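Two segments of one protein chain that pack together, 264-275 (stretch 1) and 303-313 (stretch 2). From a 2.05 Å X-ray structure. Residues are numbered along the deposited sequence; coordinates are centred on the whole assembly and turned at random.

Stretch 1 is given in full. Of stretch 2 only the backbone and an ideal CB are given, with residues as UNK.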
# COMPACT_ATOMS: atom_id res chain seq x y z
N VAL D 264 19.80 28.25 -4.73
CA VAL D 264 19.10 29.02 -3.70
C VAL D 264 18.60 30.33 -4.26
O VAL D 264 19.40 31.21 -4.57
CB VAL D 264 20.03 29.45 -2.54
CG1 VAL D 264 19.30 29.34 -1.23
CG2 VAL D 264 21.34 28.69 -2.55
N ILE D 265 17.29 30.50 -4.32
CA ILE D 265 16.73 31.72 -4.87
C ILE D 265 16.44 32.72 -3.75
O ILE D 265 15.79 32.38 -2.74
CB ILE D 265 15.51 31.44 -5.73
CG1 ILE D 265 15.91 30.46 -6.84
CG2 ILE D 265 14.98 32.72 -6.35
CD1 ILE D 265 14.80 29.63 -7.34
N LYS D 266 16.93 33.95 -3.93
CA LYS D 266 16.92 34.99 -2.91
C LYS D 266 16.50 36.34 -3.49
O LYS D 266 16.33 36.47 -4.71
CB LYS D 266 18.30 35.10 -2.24
CG LYS D 266 18.82 33.80 -1.64
CD LYS D 266 20.21 33.99 -1.03
CE LYS D 266 20.78 32.69 -0.49
NZ LYS D 266 20.14 32.25 0.78
N SER D 267 16.33 37.34 -2.63
CA SER D 267 15.93 38.70 -3.05
C SER D 267 16.11 39.75 -1.94
O SER D 267 15.30 40.69 -1.81
CB SER D 267 14.49 38.73 -3.59
OG SER D 267 13.57 38.30 -2.60
N GLY D 268 17.17 39.60 -1.15
CA GLY D 268 17.48 40.56 -0.10
C GLY D 268 16.88 40.20 1.25
O GLY D 268 15.91 39.44 1.35
N ARG D 269 17.47 40.78 2.29
CA ARG D 269 17.12 40.45 3.66
C ARG D 269 16.54 41.67 4.38
O ARG D 269 17.09 42.77 4.30
CB ARG D 269 18.38 39.96 4.39
CG ARG D 269 18.21 39.64 5.87
CD ARG D 269 19.56 39.36 6.52
NE ARG D 269 20.11 38.07 6.09
CZ ARG D 269 20.19 36.99 6.86
NH1 ARG D 269 20.70 35.86 6.38
NH2 ARG D 269 19.77 37.03 8.12
N ASP D 270 15.42 41.46 5.06
CA ASP D 270 14.82 42.45 5.96
C ASP D 270 14.69 43.85 5.32
O ASP D 270 14.35 43.95 4.14
CB ASP D 270 15.57 42.48 7.30
CG ASP D 270 15.62 41.10 7.98
OD1 ASP D 270 14.84 40.20 7.61
OD2 ASP D 270 16.46 40.92 8.89
N ALA D 271 14.94 44.90 6.10
CA ALA D 271 14.76 46.28 5.62
C ALA D 271 15.41 46.57 4.26
O ALA D 271 14.78 47.19 3.40
CB ALA D 271 15.22 47.29 6.67
N ASP D 272 16.64 46.11 4.07
CA ASP D 272 17.38 46.33 2.81
C ASP D 272 16.69 45.66 1.63
O ASP D 272 16.60 46.24 0.54
CB ASP D 272 18.82 45.82 2.93
CG ASP D 272 19.80 46.67 2.16
OD1 ASP D 272 19.93 47.87 2.46
OD2 ASP D 272 20.47 46.13 1.25
N GLY D 273 16.19 44.45 1.85
CA GLY D 273 15.41 43.71 0.86
C GLY D 273 14.09 44.38 0.51
O GLY D 273 13.70 44.40 -0.66
N ARG D 274 13.40 44.92 1.52
CA ARG D 274 12.16 45.67 1.29
C ARG D 274 12.40 47.01 0.60
O ARG D 274 11.58 47.42 -0.22
CB ARG D 274 11.40 45.91 2.60
CG ARG D 274 10.67 44.71 3.10
CD ARG D 274 10.10 44.97 4.48
NE ARG D 274 10.47 43.87 5.35
CZ ARG D 274 11.23 43.98 6.43
NH1 ARG D 274 11.67 45.16 6.85
NH2 ARG D 274 11.52 42.89 7.12
N ARG D 275 13.49 47.68 0.96
CA ARG D 275 13.87 48.96 0.34
C ARG D 275 14.04 48.81 -1.17
O ARG D 275 13.43 49.55 -1.94
CB ARG D 275 15.15 49.53 0.98
CG ARG D 275 15.71 50.80 0.29
CD ARG D 275 17.06 51.23 0.85
NE ARG D 275 18.11 50.21 0.70
CZ ARG D 275 18.95 50.14 -0.33
NH1 ARG D 275 18.89 51.02 -1.32
NH2 ARG D 275 19.87 49.17 -0.38
N UNK D 303 16.81 32.17 2.90
CA UNK D 303 15.83 32.87 3.75
C UNK D 303 15.71 34.35 3.41
O UNK D 303 14.79 35.03 3.86
CB UNK D 303 16.21 32.72 5.22
N UNK D 304 16.67 34.86 2.63
CA UNK D 304 16.65 36.25 2.22
C UNK D 304 15.71 36.39 1.03
O UNK D 304 16.15 36.42 -0.11
CB UNK D 304 18.06 36.75 1.88
N UNK D 305 14.42 36.47 1.31
CA UNK D 305 13.41 36.56 0.26
C UNK D 305 12.49 37.77 0.47
O UNK D 305 11.35 37.79 0.00
CB UNK D 305 12.58 35.27 0.21
N UNK D 306 13.01 38.78 1.17
CA UNK D 306 12.22 39.97 1.55
C UNK D 306 11.71 40.78 0.36
O UNK D 306 10.76 41.54 0.50
CB UNK D 306 13.06 40.88 2.44
N UNK D 307 12.35 40.62 -0.79
CA UNK D 307 11.91 41.28 -2.02
C UNK D 307 10.85 40.48 -2.75
O UNK D 307 10.23 40.97 -3.70
CB UNK D 307 13.10 41.52 -2.95
N UNK D 308 10.63 39.24 -2.31
CA UNK D 308 9.69 38.33 -2.95
C UNK D 308 10.39 37.32 -3.85
O UNK D 308 11.45 37.61 -4.41
CB UNK D 308 8.66 39.12 -3.76
N UNK D 309 9.81 36.13 -3.94
CA UNK D 309 10.21 35.11 -4.91
C UNK D 309 8.93 34.52 -5.49
O UNK D 309 8.05 34.06 -4.75
CB UNK D 309 11.09 34.03 -4.27
N UNK D 310 8.81 34.53 -6.81
CA UNK D 310 7.62 33.99 -7.48
C UNK D 310 7.99 33.38 -8.82
O UNK D 310 9.03 33.72 -9.39
CB UNK D 310 6.57 35.08 -7.67
N UNK D 311 7.13 32.49 -9.32
CA UNK D 311 7.28 31.88 -10.65
C UNK D 311 8.63 31.23 -10.87
O UNK D 311 9.44 31.65 -11.71
CB UNK D 311 7.06 32.94 -11.73
N UNK D 312 8.88 30.19 -10.08
CA UNK D 312 10.08 29.40 -10.19
C UNK D 312 9.66 27.99 -10.56
O UNK D 312 8.79 27.41 -9.89
CB UNK D 312 10.89 29.43 -8.90
N UNK D 313 10.25 27.46 -11.62
CA UNK D 313 10.01 26.09 -12.04
C UNK D 313 11.32 25.31 -11.97
O UNK D 313 12.32 25.69 -12.60
CB UNK D 313 9.42 26.05 -13.45

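Position 303 opens the second stretch with its CA-to-CB bond directed away from stretch 1, and no atom of that stretch lies within 5.5 Å of the ideal CB. Stretch 1 therefore sets little preference, and many side chains would fit. The residue is Ser303, whose OG is hydrogen-bonded elsewhere in the structure.

Position 304 is far more constrained. Its CB points toward stretch 1, 3.5 Å from Gly268 O, and two cationic side chains, Lys266 and Arg269, extend into the space beyond it. An acid would answer both charges; a neutral polar side chain could offer acceptors but no compensating charge. Reach favours the longer acid, because the two cationic groups lie well beyond CB. The residue is Glu304, and its carboxylate forms two salt bridges: OE1 accepts from Lys266 NZ at 2.7 Å, and OE2 accepts from Arg269 NH1 at 3.1 Å, near the guanidinium plane. A water donates to Glu304 OE2 and makes a weak bond with Lys266 NZ. The backbone contributes independently of side-chain identity, with Ser267 N donating to the carbonyl O of residue 304 at 2.7 Å.

At 305 the CB turns away, its nearest neighbour in stretch 1 being Ser267 OG at 4.2 Å. Stretch 1 leaves the choice wide, from small to long side chains. Met305 occupies the site with all three chi angles in p, and little of it is covered by stretch 1.

Position 306 again points toward stretch 1, its ideal CB 3.6 Å from Asp270 N and 4.0 Å from Gly273 CA. The lack of a side chain at Gly273 matters here, since a CB there would come within 2.8 Å of the CB of 306. A small residue is suited, and one with an acceptor could use the Asp270 amide; serine or alanine are reasonable candidates, and of these serine alone brings an acceptor. Ser306, in the m rotamer, accepts a weak hydrogen bond at OG from Asp270 N at 2.8 Å, while its own N donates to Gly268 O at 3.0 Å.

Positions 307 and 308 both indicate glycine, for different reasons. A CB at 307 would lie 2.6 Å from Ser267 O, a clash; Gly307 instead lets its N approach and donate weakly to that oxygen at 3.1 Å. At 308, phi/psi of 100/148° would jam a CB against the preceding carbonyl. Gly308 closes the type I turn that starts at residue 305, and its O accepts from Ser267 OG at 2.9 Å.

At 309 the CB points toward stretch 1, 4.6 Å from Ile265 CG2, so valine, isoleucine or leucine would suit. Val309 places CG1 3.7 Å from Ile265 CG2. Positions 310 and 311 are out of reach and unconstrained by stretch 1; they are Arg310 and Asn311, the latter with positive phi. Position 312 returns toward stretch 1, its ideal CB 4.2 Å from Ile265 CD1, inviting another aliphatic side chain. Val312 brings CG1 to 3.4 Å from Ile265 CD1. Position 313, Val313, is again out of reach.

Stretch 2 303-313: SEMSGGVRNVV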
# COMPACT_ATOMS: atom_id res chain seq x y z
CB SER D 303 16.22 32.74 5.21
OG SER D 303 17.32 33.59 5.52
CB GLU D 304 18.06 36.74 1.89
CG GLU D 304 19.08 36.55 3.03
CD GLU D 304 19.91 35.27 2.89
OE1 GLU D 304 19.41 34.26 2.36
OE2 GLU D 304 21.08 35.29 3.33
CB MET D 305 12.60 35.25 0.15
CG MET D 305 12.22 34.61 1.50
SD MET D 305 11.42 35.75 2.64
CE MET D 305 9.74 35.66 2.04
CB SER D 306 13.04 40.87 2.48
OG SER D 306 13.37 40.19 3.68
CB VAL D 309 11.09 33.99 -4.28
CG1 VAL D 309 11.48 32.93 -5.33
CG2 VAL D 309 12.36 34.56 -3.62
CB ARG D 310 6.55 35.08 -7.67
CG ARG D 310 7.04 36.32 -8.39
CD ARG D 310 5.94 36.97 -9.22
NE ARG D 310 5.21 38.00 -8.49
CZ ARG D 310 5.18 39.29 -8.83
NH1 ARG D 310 5.83 39.74 -9.89
NH2 ARG D 310 4.49 40.14 -8.09
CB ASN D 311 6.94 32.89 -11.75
CG ASN D 311 5.53 33.40 -11.63
OD1 ASN D 311 4.60 32.64 -11.33
ND2 ASN D 311 5.34 34.70 -11.84
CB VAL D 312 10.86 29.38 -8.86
CG1 VAL D 312 12.03 28.41 -8.94
CG2 VAL D 312 11.34 30.78 -8.50
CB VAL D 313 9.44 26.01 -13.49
CG1 VAL D 313 9.27 24.56 -13.92
CG2 VAL D 313 8.11 26.76 -13.61
O HOH W 1 21.98 32.62 3.72
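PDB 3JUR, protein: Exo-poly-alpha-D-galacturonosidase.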